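Local coordinates for glucokinase (Leishmania braziliensis MHOM/BR/75/M2904, PDB 6EDI), which probably phosphorylates glucose to glucose 6-phosphate at the expense of ATP, and forms a dimer of two identical subunits, at residues 198-203 / 217-222; 176-181 / 347-352; 15-20 / 66-71; 183-188 / 385-390; 49-54 / 71-76. All coordinates share one frame; numbering follows the deposited sequence.

In the fold
The chain has two mixed sheets. Contacts 3 and 5 belong to one, contacts 1, 2 and 4 to the other. Contacts 3 and 5 are backbone ladders sharing strand 67-75 and Tyr-71, the first parallel and the second antiparallel; both are only partly buried and carry polar or charged side chains on exposed parts. Contacts 1 and 2 are buried and have no hydrogen bond between their segments: ring, sulfur and alkyl packing does the work. Contact 4 is partly buried again. There, loop N-H groups bond to oxygens, with one water. It meets contact 2 where Met-181 pairs with Phe-390, and contact 1 where Trp-187 packs on 199-201.

Contact 1: 198-203 / 217-222; sequences STIGRG and SLIHYV
Arg-202 crosses obliquely over the ring of Tyr-221. Its CB sits above the middle of one face, 4.1 Å from the ring centroid, and makes a CH-pi contact. The chain then bends at chi2 (-123°) and runs out toward the phenol end, where Arg-202 CD comes within 3.2 Å of Tyr-221 OH. The guanidinium lies beyond the ring, although the two planes are only 8° apart. Tyr-221 takes up this position with CG anti to its backbone N (chi1 173°). A third residue ties the polar ends together and probably fixes the rotation of both side chains: Asp-226 OD1 accepts a hydrogen bond from Tyr-221 OH and forms a salt bridge with Arg-202 NE. At the root of the tyrosine side chain, Gly-203 O lies 3.6 Å from Tyr-221 CB. Deeper in, Ile-200 and Ile-219 meet tip to tip, CD1 to CD1 at 4.2 Å. The loop has its own folds: Thr-199 OG1 accepts from Gly-201 N in an ST turn, and Arg-202 is the centre of an inverse gamma turn. Arg-202 O bonds to Asn-123 of the second subunit, so the contact borders the dimer interface. Strand 214-222 runs between strands 205-210 and 227-233 in the sheet, with Tyr-228 of 227-233 edge-to-face with the Tyr-221 ring and helix 157-170 packed on Ile-200 and Ile-219.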
# COMPACT_ATOMS: atom_id res chain seq x y z
N SER A 198 0.57 -12.23 20.21
CA SER A 198 1.46 -13.39 20.18
C SER A 198 2.12 -13.51 18.82
O SER A 198 3.14 -14.17 18.67
CB SER A 198 0.68 -14.65 20.49
OG SER A 198 0.08 -14.54 21.77
N THR A 199 1.51 -12.86 17.83
CA THR A 199 1.93 -12.97 16.45
C THR A 199 1.28 -11.79 15.74
O THR A 199 0.31 -11.23 16.28
CB THR A 199 1.43 -14.29 15.83
OG1 THR A 199 1.70 -14.31 14.42
CG2 THR A 199 -0.07 -14.43 16.06
N ILE A 200 1.79 -11.38 14.58
CA ILE A 200 1.03 -10.42 13.77
C ILE A 200 -0.09 -11.18 13.08
O ILE A 200 -1.12 -10.61 12.72
CB ILE A 200 1.87 -9.69 12.71
CG1 ILE A 200 2.59 -10.68 11.79
CG2 ILE A 200 2.88 -8.74 13.37
CD1 ILE A 200 3.12 -10.03 10.51
N GLY A 201 0.11 -12.48 12.90
CA GLY A 201 -0.91 -13.32 12.29
C GLY A 201 -0.93 -13.24 10.77
O GLY A 201 -0.11 -12.54 10.17
N ARG A 202 -1.86 -13.98 10.16
CA ARG A 202 -1.99 -14.00 8.70
C ARG A 202 -2.91 -12.90 8.18
O ARG A 202 -4.09 -13.14 7.86
CB ARG A 202 -2.49 -15.36 8.22
CG ARG A 202 -1.60 -16.51 8.64
CD ARG A 202 -1.12 -17.31 7.45
NE ARG A 202 -0.09 -18.26 7.84
CZ ARG A 202 -0.26 -19.58 7.85
NH1 ARG A 202 -1.41 -20.10 7.46
NH2 ARG A 202 0.74 -20.36 8.23
N GLY A 203 -2.36 -11.69 8.09
CA GLY A 203 -3.08 -10.54 7.58
C GLY A 203 -2.13 -9.37 7.48
O GLY A 203 -0.94 -9.48 7.81
N SER A 217 5.27 1.77 6.81
CA SER A 217 5.46 0.66 5.88
C SER A 217 4.35 -0.35 6.12
O SER A 217 3.67 -0.33 7.15
CB SER A 217 6.84 0.01 6.05
OG SER A 217 7.07 -0.38 7.39
N LEU A 218 4.14 -1.23 5.15
CA LEU A 218 3.06 -2.19 5.29
C LEU A 218 3.57 -3.58 5.04
O LEU A 218 4.20 -3.84 4.00
CB LEU A 218 1.92 -1.86 4.32
CG LEU A 218 0.77 -2.85 4.27
CD1 LEU A 218 -0.25 -2.59 5.38
CD2 LEU A 218 0.12 -2.89 2.89
N ILE A 219 3.32 -4.47 5.99
CA ILE A 219 3.59 -5.88 5.77
C ILE A 219 2.31 -6.43 5.15
O ILE A 219 1.26 -6.49 5.80
CB ILE A 219 3.90 -6.65 7.05
CG1 ILE A 219 4.96 -5.93 7.89
CG2 ILE A 219 4.38 -8.08 6.70
CD1 ILE A 219 5.29 -6.64 9.18
N HIS A 220 2.38 -6.78 3.87
CA HIS A 220 1.19 -7.31 3.18
C HIS A 220 1.25 -8.83 3.19
O HIS A 220 2.27 -9.41 2.83
CB HIS A 220 1.14 -6.79 1.75
CG HIS A 220 0.06 -7.41 0.92
ND1 HIS A 220 -1.28 -7.19 1.16
CD2 HIS A 220 0.12 -8.23 -0.16
CE1 HIS A 220 -2.00 -7.86 0.27
NE2 HIS A 220 -1.18 -8.48 -0.54
N TYR A 221 0.18 -9.47 3.65
CA TYR A 221 0.12 -10.93 3.64
C TYR A 221 -0.46 -11.41 2.33
O TYR A 221 -1.46 -10.86 1.86
CB TYR A 221 -0.71 -11.49 4.80
CG TYR A 221 -0.90 -12.98 4.68
CD1 TYR A 221 0.16 -13.85 4.90
CD2 TYR A 221 -2.12 -13.52 4.32
CE1 TYR A 221 0.00 -15.21 4.77
CE2 TYR A 221 -2.29 -14.89 4.18
CZ TYR A 221 -1.22 -15.72 4.42
OH TYR A 221 -1.38 -17.08 4.29
N VAL A 222 0.17 -12.42 1.75
CA VAL A 222 -0.18 -12.95 0.43
C VAL A 222 -0.69 -14.39 0.55
O VAL A 222 0.09 -15.33 0.71
CB VAL A 222 1.05 -12.94 -0.52
CG1 VAL A 222 0.65 -13.50 -1.87
CG2 VAL A 222 1.63 -11.52 -0.68

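Contact 2: 176-181 / 347-352; sequences DYFKVM and VLMGDN
The ring of Phe-178 presents its edge to the other segment. Met-349 CB lies near the ring plane, 4.0 Å from Phe-178 CE2, and Leu-348 O is at the same edge. Val-347 CG1 comes in obliquely and is the closest partner, only 3.3 Å from Phe-178 CE2. Val-347 and the ring cross at about a right angle. CG1 is anti to the backbone N of Val-347 (chi1 168°), and it is this branch that does the touching. Met-349 starts toward Phe-178 at CB, but its thioether then leads elsewhere. A second patch is formed by Met-181 and Leu-348, which also cross at about a right angle. Met-181 bends at chi3 (49°), so both SD and CE flank one methyl of Leu-348; SD to CD2 is 3.9 Å and CE to CD2 is 4.0 Å. All five residues are buried, and no hydrogen bond links the segments. The backbones are too far apart for one, since strand 389-393 runs between strands 178-182 and 345-348. The side chains reach past this middle strand. Helix 157-170 packs on Phe-178 and Met-349 through Leu-168, Leu-158 and Val-165. Strand 205-210 flanks 345-348 on its other side.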
# COMPACT_ATOMS: atom_id res chain seq x y z
N ASP A 176 7.42 -10.51 23.61
CA ASP A 176 8.52 -9.98 24.43
C ASP A 176 8.90 -8.55 24.04
O ASP A 176 9.49 -7.83 24.84
CB ASP A 176 9.74 -10.90 24.36
CG ASP A 176 9.47 -12.29 24.93
OD1 ASP A 176 9.16 -12.39 26.13
OD2 ASP A 176 9.56 -13.27 24.17
N TYR A 177 8.53 -8.13 22.83
CA TYR A 177 8.97 -6.85 22.30
C TYR A 177 7.82 -5.87 22.07
O TYR A 177 8.03 -4.66 21.95
CB TYR A 177 9.79 -7.05 21.02
CG TYR A 177 11.09 -7.74 21.29
CD1 TYR A 177 11.14 -9.12 21.42
CD2 TYR A 177 12.26 -7.03 21.46
CE1 TYR A 177 12.33 -9.77 21.70
CE2 TYR A 177 13.46 -7.67 21.75
CZ TYR A 177 13.48 -9.04 21.87
OH TYR A 177 14.66 -9.70 22.15
N PHE A 178 6.61 -6.41 22.02
CA PHE A 178 5.43 -5.63 21.71
C PHE A 178 4.30 -5.97 22.68
O PHE A 178 4.21 -7.11 23.14
CB PHE A 178 5.00 -5.89 20.26
CG PHE A 178 5.93 -5.27 19.26
CD1 PHE A 178 7.09 -5.91 18.87
CD2 PHE A 178 5.66 -4.01 18.76
CE1 PHE A 178 7.96 -5.33 17.95
CE2 PHE A 178 6.53 -3.41 17.86
CZ PHE A 178 7.68 -4.06 17.45
N LYS A 179 3.46 -4.99 22.98
CA LYS A 179 2.32 -5.17 23.89
C LYS A 179 1.06 -4.74 23.18
O LYS A 179 1.09 -3.84 22.34
CB LYS A 179 2.48 -4.31 25.15
CG LYS A 179 3.35 -4.91 26.22
CD LYS A 179 2.65 -4.82 27.57
CE LYS A 179 3.10 -5.93 28.52
NZ LYS A 179 2.02 -6.31 29.50
N VAL A 180 -0.07 -5.34 23.56
CA VAL A 180 -1.34 -5.00 22.94
C VAL A 180 -1.87 -3.70 23.49
O VAL A 180 -1.97 -3.53 24.70
CB VAL A 180 -2.38 -6.10 23.17
CG1 VAL A 180 -3.74 -5.69 22.61
CG2 VAL A 180 -1.91 -7.37 22.54
N MET A 181 -2.17 -2.76 22.61
CA MET A 181 -2.87 -1.56 23.04
C MET A 181 -4.36 -1.90 23.15
O MET A 181 -4.99 -1.63 24.18
CB MET A 181 -2.64 -0.41 22.06
CG MET A 181 -1.20 -0.01 21.98
SD MET A 181 -0.76 1.19 20.70
CE MET A 181 -2.02 2.44 20.98
N VAL A 347 0.97 -1.59 14.13
CA VAL A 347 2.06 -1.56 15.10
C VAL A 347 2.65 -0.16 15.22
O VAL A 347 3.02 0.47 14.22
CB VAL A 347 3.18 -2.51 14.69
CG1 VAL A 347 4.44 -2.24 15.54
CG2 VAL A 347 2.73 -3.96 14.82
N LEU A 348 2.74 0.33 16.45
CA LEU A 348 3.38 1.61 16.71
C LEU A 348 4.74 1.30 17.30
O LEU A 348 4.83 0.62 18.33
CB LEU A 348 2.55 2.45 17.69
CG LEU A 348 1.29 3.20 17.22
CD1 LEU A 348 0.29 2.26 16.61
CD2 LEU A 348 0.65 3.98 18.39
N MET A 349 5.81 1.75 16.65
CA MET A 349 7.14 1.34 17.09
C MET A 349 8.21 2.43 17.01
O MET A 349 7.92 3.59 16.72
CB MET A 349 7.56 0.09 16.31
CG MET A 349 8.02 0.33 14.88
SD MET A 349 8.36 -1.26 14.06
CE MET A 349 9.58 -0.81 12.86
N GLY A 350 9.45 2.06 17.32
CA GLY A 350 10.54 3.02 17.35
C GLY A 350 10.95 3.42 18.76
O GLY A 350 10.20 3.21 19.72
N ASP A 351 12.15 3.99 18.87
CA ASP A 351 12.72 4.39 20.17
C ASP A 351 11.80 5.32 20.99
O ASP A 351 11.63 5.12 22.20
CB ASP A 351 14.09 5.06 19.97
CG ASP A 351 15.07 4.17 19.24
OD1 ASP A 351 15.13 2.96 19.53
OD2 ASP A 351 15.80 4.70 18.37
N ASN A 352 11.21 6.31 20.33
CA ASN A 352 10.28 7.21 20.98
C ASN A 352 9.06 6.53 21.58
O ASN A 352 8.65 6.86 22.68
CB ASN A 352 9.84 8.35 20.06
CG ASN A 352 10.82 9.51 20.07
OD1 ASN A 352 11.12 10.09 19.03
ND2 ASN A 352 11.33 9.86 21.26

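Contact 3: 15-20 / 66-71; sequences MVQTKE and GLHIIY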
# COMPACT_ATOMS: atom_id res chain seq x y z
N MET A 15 15.14 -15.49 22.78
CA MET A 15 15.11 -14.06 22.52
C MET A 15 16.08 -13.67 21.40
O MET A 15 16.66 -14.53 20.74
CB MET A 15 15.42 -13.28 23.80
CG MET A 15 16.74 -13.64 24.48
SD MET A 15 16.87 -13.03 26.18
CE MET A 15 15.84 -14.19 27.06
N VAL A 16 16.24 -12.37 21.20
CA VAL A 16 17.16 -11.86 20.19
C VAL A 16 18.54 -11.60 20.80
O VAL A 16 18.67 -10.76 21.69
CB VAL A 16 16.65 -10.54 19.59
CG1 VAL A 16 17.59 -10.06 18.50
CG2 VAL A 16 15.23 -10.71 19.02
N GLN A 17 19.55 -12.32 20.35
CA GLN A 17 20.90 -12.05 20.85
C GLN A 17 21.72 -11.35 19.79
O GLN A 17 21.84 -11.82 18.66
CB GLN A 17 21.62 -13.31 21.31
CG GLN A 17 20.85 -14.11 22.35
CD GLN A 17 21.43 -15.49 22.54
OE1 GLN A 17 20.76 -16.50 22.27
NE2 GLN A 17 22.68 -15.56 22.99
N THR A 18 22.28 -10.22 20.17
CA THR A 18 23.04 -9.40 19.25
C THR A 18 24.41 -9.09 19.83
O THR A 18 24.52 -8.55 20.94
CB THR A 18 22.28 -8.11 18.95
OG1 THR A 18 21.10 -8.42 18.19
CG2 THR A 18 23.13 -7.17 18.16
N LYS A 19 25.47 -9.44 19.09
CA LYS A 19 26.83 -9.15 19.52
C LYS A 19 27.52 -8.27 18.48
O LYS A 19 27.60 -8.62 17.30
CB LYS A 19 27.63 -10.44 19.70
CG LYS A 19 28.11 -10.73 21.11
CD LYS A 19 27.10 -11.54 21.93
CE LYS A 19 27.66 -11.90 23.31
NZ LYS A 19 26.76 -12.81 24.07
N GLU A 20 28.04 -7.14 18.91
CA GLU A 20 28.89 -6.34 18.04
C GLU A 20 30.31 -6.81 18.28
O GLU A 20 30.71 -6.98 19.42
CB GLU A 20 28.74 -4.86 18.36
CG GLU A 20 29.69 -3.97 17.58
CD GLU A 20 29.58 -2.52 17.98
OE1 GLU A 20 28.50 -2.10 18.44
OE2 GLU A 20 30.60 -1.82 17.84
N GLY A 66 14.62 -17.88 18.92
CA GLY A 66 15.93 -17.34 19.18
C GLY A 66 16.50 -16.83 17.87
O GLY A 66 16.66 -17.58 16.91
N LEU A 67 16.79 -15.54 17.81
CA LEU A 67 17.37 -14.98 16.62
C LEU A 67 18.73 -14.49 17.05
O LEU A 67 18.85 -13.92 18.13
CB LEU A 67 16.51 -13.83 16.10
CG LEU A 67 15.13 -14.23 15.56
CD1 LEU A 67 14.24 -13.02 15.36
CD2 LEU A 67 15.28 -15.00 14.27
N HIS A 68 19.75 -14.73 16.23
CA HIS A 68 21.10 -14.29 16.56
C HIS A 68 21.64 -13.38 15.46
O HIS A 68 21.45 -13.63 14.27
CB HIS A 68 22.04 -15.49 16.77
CG HIS A 68 21.69 -16.35 17.95
ND1 HIS A 68 21.80 -17.72 17.93
CD2 HIS A 68 21.23 -16.02 19.18
CE1 HIS A 68 21.41 -18.21 19.10
NE2 HIS A 68 21.06 -17.19 19.87
N ILE A 69 22.32 -12.31 15.88
CA ILE A 69 22.98 -11.42 14.94
C ILE A 69 24.39 -11.16 15.44
O ILE A 69 24.63 -11.03 16.64
CB ILE A 69 22.22 -10.08 14.75
CG1 ILE A 69 20.76 -10.34 14.38
CG2 ILE A 69 22.87 -9.23 13.67
CD1 ILE A 69 19.89 -9.07 14.22
N ILE A 70 25.33 -11.14 14.50
CA ILE A 70 26.69 -10.68 14.78
C ILE A 70 26.99 -9.60 13.77
O ILE A 70 26.75 -9.80 12.59
CB ILE A 70 27.70 -11.80 14.57
CG1 ILE A 70 27.49 -12.93 15.57
CG2 ILE A 70 29.12 -11.25 14.73
CD1 ILE A 70 27.58 -12.51 16.99
N TYR A 71 27.53 -8.46 14.20
CA TYR A 71 27.88 -7.44 13.22
C TYR A 71 29.15 -6.71 13.61
O TYR A 71 29.50 -6.63 14.78
CB TYR A 71 26.72 -6.44 13.03
CG TYR A 71 26.40 -5.62 14.26
CD1 TYR A 71 27.11 -4.46 14.56
CD2 TYR A 71 25.40 -6.02 15.13
CE1 TYR A 71 26.82 -3.73 15.69
CE2 TYR A 71 25.11 -5.28 16.26
CZ TYR A 71 25.82 -4.14 16.53
OH TYR A 71 25.51 -3.42 17.66
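Strands 16-20 and 67-71 run parallel, 9° apart, joined by five backbone hydrogen bonds from Leu-67 N to Met-15 O at one end to Tyr-71 N to Lys-19 O at the other. One face carries Gln-17, His-68, Lys-19 and Ile-70. Here Gln-17 and His-68 lie side by side, pointing the same way. His-68 NE2 donates to Gln-17 OE1 over a very short 2.5 Å. The oxygen lies in the plane of the imidazole, but the donor stands well above the amide plane, and the two planes are 90° apart. Next along, Ile-70 CD1 presses on Lys-19 CB at 3.4 Å, a tight fit. The other face holds Thr-18, Glu-20 and Tyr-71. Tyr-71 CG takes the crowded position between N and the carbonyl carbon (chi1 65°), which swings the ring across the neighbouring strand. Glu-20 CA sits over the ring centre, 4.0 Å above its plane. Thr-18 CG2 meets the edge, 3.3 Å from Tyr-71 CE2. Helix 399-409 packs on this face through Leu-401 and Leu-402. Strand 16-20 is an edge strand, laid against a five-stranded sheet whose order and directions are those of the RNase H-like fold of actin-type kinases.

Contact 4: 183-188 / 385-390; sequences KGTQWD and LSRTTF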
# COMPACT_ATOMS: atom_id res chain seq x y z
N LYS A 183 -7.38 -4.98 21.31
CA LYS A 183 -7.63 -6.08 20.42
C LYS A 183 -8.77 -5.69 19.49
O LYS A 183 -9.78 -5.16 19.93
CB LYS A 183 -7.98 -7.32 21.24
CG LYS A 183 -8.35 -8.54 20.43
CD LYS A 183 -8.73 -9.68 21.35
CE LYS A 183 -9.54 -10.71 20.61
NZ LYS A 183 -9.79 -11.95 21.41
N GLY A 184 -8.59 -5.93 18.20
CA GLY A 184 -9.63 -5.62 17.23
C GLY A 184 -10.70 -6.69 17.15
O GLY A 184 -10.47 -7.84 17.52
N THR A 185 -11.86 -6.31 16.63
CA THR A 185 -12.99 -7.22 16.54
C THR A 185 -12.76 -8.40 15.61
O THR A 185 -13.45 -9.42 15.69
CB THR A 185 -14.23 -6.49 16.01
OG1 THR A 185 -13.88 -5.81 14.81
CG2 THR A 185 -14.73 -5.48 17.02
N GLN A 186 -11.80 -8.26 14.70
CA GLN A 186 -11.56 -9.26 13.67
C GLN A 186 -10.42 -10.20 14.02
O GLN A 186 -10.08 -11.10 13.23
CB GLN A 186 -11.23 -8.54 12.35
CG GLN A 186 -11.43 -9.39 11.10
CD GLN A 186 -11.07 -8.66 9.81
OE1 GLN A 186 -10.23 -7.76 9.81
NE2 GLN A 186 -11.69 -9.05 8.71
N TRP A 187 -9.80 -10.00 15.18
CA TRP A 187 -8.64 -10.81 15.56
C TRP A 187 -8.97 -12.30 15.65
O TRP A 187 -8.33 -13.12 14.98
CB TRP A 187 -7.96 -10.34 16.87
CG TRP A 187 -6.83 -11.28 17.20
CD1 TRP A 187 -6.83 -12.30 18.11
CD2 TRP A 187 -5.56 -11.33 16.53
NE1 TRP A 187 -5.63 -12.98 18.06
CE2 TRP A 187 -4.83 -12.40 17.10
CE3 TRP A 187 -4.97 -10.57 15.52
CZ2 TRP A 187 -3.53 -12.72 16.69
CZ3 TRP A 187 -3.69 -10.89 15.10
CH2 TRP A 187 -2.98 -11.95 15.69
N ASP A 188 -9.97 -12.64 16.46
CA ASP A 188 -10.32 -14.04 16.72
C ASP A 188 -10.69 -14.80 15.44
O ASP A 188 -10.34 -15.96 15.28
CB ASP A 188 -11.48 -14.15 17.72
CG ASP A 188 -11.10 -13.68 19.11
OD1 ASP A 188 -9.90 -13.66 19.43
OD2 ASP A 188 -12.02 -13.34 19.89
N LEU A 385 -12.56 0.41 11.38
CA LEU A 385 -11.26 0.62 12.04
C LEU A 385 -11.10 -0.23 13.30
O LEU A 385 -10.00 -0.67 13.64
CB LEU A 385 -11.05 2.11 12.32
CG LEU A 385 -10.89 3.07 11.12
CD1 LEU A 385 -12.16 3.25 10.30
CD2 LEU A 385 -10.42 4.42 11.58
N SER A 386 -12.22 -0.49 13.99
CA SER A 386 -12.18 -1.28 15.23
C SER A 386 -11.89 -2.76 14.97
O SER A 386 -11.73 -3.54 15.92
CB SER A 386 -13.50 -1.13 15.98
OG SER A 386 -14.58 -1.48 15.16
N ARG A 387 -11.82 -3.15 13.70
CA ARG A 387 -11.44 -4.53 13.36
C ARG A 387 -9.98 -4.80 13.67
O ARG A 387 -9.58 -5.96 13.84
CB ARG A 387 -11.70 -4.81 11.88
CG ARG A 387 -13.15 -4.62 11.45
CD ARG A 387 -13.28 -4.86 9.96
NE ARG A 387 -14.66 -4.74 9.48
CZ ARG A 387 -15.03 -5.01 8.23
NH1 ARG A 387 -14.12 -5.42 7.36
NH2 ARG A 387 -16.30 -4.87 7.86
N THR A 388 -9.20 -3.73 13.75
CA THR A 388 -7.74 -3.82 13.82
C THR A 388 -7.18 -3.88 15.24
O THR A 388 -7.54 -3.08 16.10
CB THR A 388 -7.09 -2.64 13.03
OG1 THR A 388 -7.50 -2.70 11.66
CG2 THR A 388 -5.56 -2.70 13.11
N THR A 389 -6.29 -4.84 15.47
CA THR A 389 -5.59 -4.99 16.73
C THR A 389 -4.37 -4.07 16.71
O THR A 389 -3.57 -4.13 15.78
CB THR A 389 -5.14 -6.46 16.91
OG1 THR A 389 -6.30 -7.30 17.04
CG2 THR A 389 -4.25 -6.64 18.14
N PHE A 390 -4.25 -3.19 17.72
CA PHE A 390 -3.11 -2.27 17.80
C PHE A 390 -2.08 -2.77 18.79
O PHE A 390 -2.43 -3.27 19.86
CB PHE A 390 -3.53 -0.86 18.19
CG PHE A 390 -3.95 0.00 17.03
CD1 PHE A 390 -4.99 -0.38 16.20
CD2 PHE A 390 -3.31 1.20 16.78
CE1 PHE A 390 -5.38 0.42 15.13
CE2 PHE A 390 -3.68 2.01 15.74
CZ PHE A 390 -4.71 1.62 14.90
O HOH W 1 -11.39 -6.09 7.49
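Gln-186 lays its CB against the side of Arg-387, with CB to CB at 3.8 Å. The two side chains then cross obliquely, and the amide and guanidinium planes are 63° apart. Their ends are joined by a water. It donates to Gln-186 OE1 and accepts from Arg-387 NH1 at 2.8 Å, lying at the edge of the guanidinium and in its plane. Thr-185 N bonds to Ser-386 O at 2.9 Å, in the carbonyl plane and on a lone pair; Thr-185 OG1 adds a weak bond to the same oxygen. Gln-186 N bonds weakly to Arg-387 O. These donors belong to a type I turn, Gly-184 to Trp-187, that follows edge strand 178-182. The acceptors lie in the loop between helix 377-382 and strand 389-393, the neighbour of that edge strand. Gly-184 CA is packed close on this loop, 3.2 Å from Ser-386 O. The Gly-184 N-H points almost straight at Thr-389 OG1 (N to OG1 2.9 Å, 169°). Thr-389 OG1 is also 3.5 Å from Trp-187 CB. The indole itself is held by NE1 bonding to Lys-194 O. Lys-183 is fully extended, and its NZ makes a salt bridge to the syn lone pair of Asp-188 OD1 at 2.6 Å.

Contact 5: 49-54 / 71-76; sequences GTSARV and YVRFKV
Backbone hydrogen bonds make this an antiparallel ladder between the two strands of a beta hairpin, 51-58 and 67-75. Ala-52 pairs with Phe-74 and Val-54 with Val-72, each by two bonds. A fifth bond, Val-76 N to Thr-50 O at 2.7 Å, closes the end. Charged groups gather on the face of Ser-51, Arg-53 and Arg-73. Arg-53 lies alongside the Tyr-71 ring, with Arg-53 CD 3.4 Å from Tyr-71 CE1; its guanidinium is at long range, at most a weak cation-pi partner. Arg-53 CG rests over one face of the Arg-73 guanidinium, 3.9 Å above the plane, and Ser-51 CB meets its edge. The two cations come within 4.2 Å (Arg-53 NH1 to Arg-73 NH2), probably eased by long, weak ion pairs with Asp-46 and Glu-20. Apolar packing fills the other face. Val-54 CG2 touches Phe-74 CD2 at 3.8 Å, and Val-72 CG1 lies over one face of that ring. Gly-49 and Thr-50 belong to the glycine-rich turn after strand 41-48, which in actin-like kinases faces the ATP phosphates. Helix 84-98 covers Ala-52 and Phe-74, with Phe-87 stacked on Phe-74. On the charged face, helix 399-409 meets Arg-53 through Leu-401, and strand 51-58 runs between 41-48 and 67-75.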
# COMPACT_ATOMS: atom_id res chain seq x y z
N GLY A 49 23.84 7.54 10.34
CA GLY A 49 24.90 8.39 10.85
C GLY A 49 26.21 8.14 10.13
O GLY A 49 26.26 8.19 8.90
N THR A 50 27.27 7.88 10.89
CA THR A 50 28.58 7.58 10.32
C THR A 50 28.86 6.11 10.38
O THR A 50 30.01 5.69 10.28
CB THR A 50 29.71 8.24 11.11
OG1 THR A 50 29.35 8.31 12.50
CG2 THR A 50 29.98 9.59 10.58
N SER A 51 27.80 5.33 10.56
CA SER A 51 27.97 3.96 11.02
C SER A 51 27.26 2.97 10.13
O SER A 51 26.04 3.05 9.92
CB SER A 51 27.44 3.85 12.44
OG SER A 51 26.14 4.39 12.52
N ALA A 52 28.02 2.02 9.61
CA ALA A 52 27.47 0.96 8.78
C ALA A 52 27.72 -0.37 9.47
O ALA A 52 28.85 -0.86 9.49
CB ALA A 52 28.13 0.99 7.40
N ARG A 53 26.68 -0.95 10.06
CA ARG A 53 26.87 -2.24 10.71
C ARG A 53 26.67 -3.31 9.65
O ARG A 53 25.69 -3.28 8.93
CB ARG A 53 25.90 -2.40 11.88
CG ARG A 53 26.10 -1.32 12.94
CD ARG A 53 25.06 -1.37 14.05
NE ARG A 53 23.72 -1.08 13.55
CZ ARG A 53 22.66 -0.92 14.34
NH1 ARG A 53 22.81 -1.02 15.65
NH2 ARG A 53 21.47 -0.66 13.81
N VAL A 54 27.62 -4.23 9.55
CA VAL A 54 27.55 -5.28 8.54
C VAL A 54 27.72 -6.61 9.25
O VAL A 54 28.65 -6.78 10.02
CB VAL A 54 28.69 -5.13 7.51
CG1 VAL A 54 28.57 -6.17 6.40
CG2 VAL A 54 28.70 -3.74 6.94
N TYR A 71 27.53 -8.46 14.20
CA TYR A 71 27.88 -7.44 13.22
C TYR A 71 29.15 -6.71 13.61
O TYR A 71 29.50 -6.63 14.78
CB TYR A 71 26.72 -6.44 13.03
CG TYR A 71 26.40 -5.62 14.26
CD1 TYR A 71 27.11 -4.46 14.56
CD2 TYR A 71 25.40 -6.02 15.13
CE1 TYR A 71 26.82 -3.73 15.69
CE2 TYR A 71 25.11 -5.28 16.26
CZ TYR A 71 25.82 -4.14 16.53
OH TYR A 71 25.51 -3.42 17.66
N VAL A 72 29.82 -6.18 12.59
CA VAL A 72 30.97 -5.31 12.76
C VAL A 72 30.49 -3.89 12.47
O VAL A 72 29.79 -3.66 11.49
CB VAL A 72 32.07 -5.67 11.75
CG1 VAL A 72 33.23 -4.69 11.85
CG2 VAL A 72 32.54 -7.09 11.99
N ARG A 73 30.84 -2.94 13.33
CA ARG A 73 30.49 -1.56 13.03
C ARG A 73 31.62 -0.93 12.25
O ARG A 73 32.74 -0.81 12.76
CB ARG A 73 30.20 -0.77 14.31
CG ARG A 73 29.84 0.68 14.05
CD ARG A 73 29.64 1.44 15.35
NE ARG A 73 28.69 0.78 16.25
CZ ARG A 73 27.38 0.96 16.21
NH1 ARG A 73 26.85 1.77 15.30
NH2 ARG A 73 26.58 0.32 17.06
N PHE A 74 31.34 -0.55 11.01
CA PHE A 74 32.31 0.16 10.19
C PHE A 74 31.98 1.63 10.28
O PHE A 74 30.85 2.00 10.60
CB PHE A 74 32.25 -0.33 8.74
CG PHE A 74 32.78 -1.72 8.54
CD1 PHE A 74 34.12 -1.93 8.26
CD2 PHE A 74 31.93 -2.82 8.62
CE1 PHE A 74 34.62 -3.23 8.07
CE2 PHE A 74 32.42 -4.11 8.43
CZ PHE A 74 33.76 -4.31 8.15
N LYS A 75 32.97 2.48 10.02
CA LYS A 75 32.75 3.92 10.07
C LYS A 75 32.81 4.50 8.68
O LYS A 75 33.79 4.31 7.96
CB LYS A 75 33.77 4.60 11.00
CG LYS A 75 33.48 4.40 12.48
CD LYS A 75 33.93 3.02 12.97
CE LYS A 75 33.14 2.57 14.20
NZ LYS A 75 33.69 1.31 14.80
N VAL A 76 31.75 5.21 8.30
CA VAL A 76 31.71 5.93 7.02
C VAL A 76 32.55 7.20 7.13
O VAL A 76 32.05 8.28 7.46
CB VAL A 76 30.26 6.28 6.62
CG1 VAL A 76 30.20 6.63 5.14
CG2 VAL A 76 29.32 5.12 6.94